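Local coordinates for putative uncharacterized protein (Ustilago maydis, PDB 4GNX) that probably binds single-stranded DNA as an OB-fold subunit of the replication protein A complex, at residues B[10-14]-B[15-19]. Numbering follows the deposited sequence.
Sequences RPVTI and RQILN
Thr-13 and Gln-16 form a capping box at the start of helix 14-19, just after strand 9-11. Thr-13 is the N-cap. Its OG1 accepts from Gln-16 N at 3.1 Å, in a nearly straight bond (165°). OG1 is turned in between the Thr-13 backbone N and carbonyl carbon (chi1 65°), which directs it at the first turn. The return bond runs from Thr-13 N to Gln-16 OE1 at 3.0 Å and lies in the plane of the amide. CG of Gln-16 lies anti to its carbonyl carbon (chi1 -75°), and the chain runs on extended. This carries OE1 back to the backbone of Thr-13, across the Thr-13 side chain at about a right angle. There OE1 also meets Val-12 CA at 3.3 Å. Helical bonding follows: Ile-17 N to Thr-13 O at 3.0 Å, then Leu-18 N to Ile-14 O at 2.8 Å. Beside the cap, Val-12 CG2 packs on Ile-17 CG1 at 3.7 Å, the two side chains roughly perpendicular. Ile-17 and Val-12 also touch Leu-39 of strand 38-50, which pairs in parallel with strand 9-11. Thr-13 OG1 has a second partner, Leu-109 O of a neighbouring subunit. On the helix 117-135 side, Pro-11 meets His-123 and Gln-16 meets His-131.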
loop_
_atom_site.group_PDB
_atom_site.type_symbol
_atom_site.label_atom_id
_atom_site.label_comp_id
_atom_site.label_asym_id
_atom_site.label_seq_id
_atom_site.Cartn_x
_atom_site.Cartn_y
_atom_site.Cartn_z
ATOM N N ARG B 10 6.310 12.834 -8.219
ATOM C CA ARG B 10 5.686 11.781 -9.009
ATOM C C ARG B 10 6.616 10.649 -9.413
ATOM O O ARG B 10 7.642 10.866 -10.050
ATOM C CB ARG B 10 4.987 12.386 -10.226
ATOM C CG ARG B 10 3.979 13.445 -9.818
ATOM C CD ARG B 10 3.272 14.054 -11.018
ATOM N NE ARG B 10 2.847 13.035 -11.977
ATOM C CZ ARG B 10 2.179 13.283 -13.097
ATOM N NH1 ARG B 10 1.846 14.520 -13.433
ATOM N NH2 ARG B 10 1.866 12.269 -13.891
ATOM N N PRO B 11 6.265 9.423 -9.029
ATOM C CA PRO B 11 7.089 8.332 -9.500
ATOM C C PRO B 11 6.764 8.067 -11.002
ATOM O O PRO B 11 5.604 7.993 -11.395
ATOM C CB PRO B 11 6.646 7.179 -8.596
ATOM C CG PRO B 11 5.177 7.453 -8.348
ATOM C CD PRO B 11 5.062 8.950 -8.303
ATOM N N VAL B 12 7.797 7.950 -11.822
ATOM C CA VAL B 12 7.629 7.904 -13.256
ATOM C C VAL B 12 8.680 7.031 -13.859
ATOM O O VAL B 12 9.727 6.810 -13.257
ATOM C CB VAL B 12 7.781 9.294 -13.924
ATOM C CG1 VAL B 12 6.602 10.225 -13.594
ATOM C CG2 VAL B 12 9.118 9.922 -13.572
ATOM N N THR B 13 8.385 6.537 -15.061
ATOM C CA THR B 13 9.373 5.818 -15.865
ATOM C C THR B 13 9.965 6.789 -16.854
ATOM O O THR B 13 9.355 7.796 -17.209
ATOM C CB THR B 13 8.735 4.715 -16.705
ATOM O OG1 THR B 13 7.850 5.327 -17.674
ATOM C CG2 THR B 13 7.998 3.681 -15.804
ATOM N N ILE B 14 11.158 6.477 -17.321
ATOM C CA ILE B 14 11.788 7.348 -18.270
ATOM C C ILE B 14 10.879 7.528 -19.476
ATOM O O ILE B 14 10.800 8.650 -20.022
ATOM C CB ILE B 14 13.186 6.842 -18.641
ATOM C CG1 ILE B 14 14.092 6.949 -17.385
ATOM C CG2 ILE B 14 13.735 7.625 -19.839
ATOM C CD1 ILE B 14 15.455 6.303 -17.516
ATOM N N ARG B 15 10.154 6.464 -19.858
ATOM C CA ARG B 15 9.226 6.568 -20.989
ATOM C C ARG B 15 8.168 7.651 -20.816
ATOM O O ARG B 15 7.876 8.414 -21.770
ATOM C CB ARG B 15 8.506 5.268 -21.227
ATOM C CG ARG B 15 7.839 5.188 -22.587
ATOM C CD ARG B 15 8.824 4.554 -23.553
ATOM N NE ARG B 15 9.398 5.502 -24.502
ATOM C CZ ARG B 15 10.543 5.337 -25.153
ATOM N NH1 ARG B 15 11.306 4.264 -24.955
ATOM N NH2 ARG B 15 10.935 6.274 -25.998
ATOM N N GLN B 16 7.581 7.705 -19.612
ATOM C CA GLN B 16 6.609 8.749 -19.282
ATOM C C GLN B 16 7.264 10.106 -19.332
ATOM O O GLN B 16 6.700 11.046 -19.910
ATOM C CB GLN B 16 5.981 8.546 -17.924
ATOM C CG GLN B 16 4.934 7.445 -17.836
ATOM C CD GLN B 16 4.592 7.140 -16.384
ATOM O OE1 GLN B 16 5.490 6.859 -15.554
ATOM N NE2 GLN B 16 3.307 7.230 -16.055
ATOM N N ILE B 17 8.466 10.218 -18.775
ATOM C CA ILE B 17 9.206 11.467 -18.949
ATOM C C ILE B 17 9.263 11.834 -20.431
ATOM O O ILE B 17 8.904 12.941 -20.798
ATOM C CB ILE B 17 10.605 11.416 -18.326
ATOM C CG1 ILE B 17 10.485 11.098 -16.833
ATOM C CG2 ILE B 17 11.308 12.739 -18.518
ATOM C CD1 ILE B 17 11.791 10.765 -16.173
ATOM N N LEU B 18 9.646 10.883 -21.279
ATOM C CA LEU B 18 9.751 11.133 -22.715
ATOM C C LEU B 18 8.419 11.415 -23.418
ATOM O O LEU B 18 8.392 12.056 -24.485
ATOM C CB LEU B 18 10.460 9.957 -23.403
ATOM C CG LEU B 18 11.927 9.698 -23.024
ATOM C CD1 LEU B 18 12.430 8.380 -23.596
ATOM C CD2 LEU B 18 12.851 10.838 -23.427
ATOM N N ASN B 19 7.319 10.923 -22.853
ATOM C CA ASN B 19 6.038 11.148 -23.498
ATOM C C ASN B 19 5.281 12.309 -22.941
ATOM O O ASN B 19 4.197 12.608 -23.421
ATOM C CB ASN B 19 5.177 9.908 -23.437
ATOM C CG ASN B 19 5.657 8.845 -24.374
ATOM O OD1 ASN B 19 6.192 9.142 -25.445
ATOM N ND2 ASN B 19 5.489 7.599 -23.981
#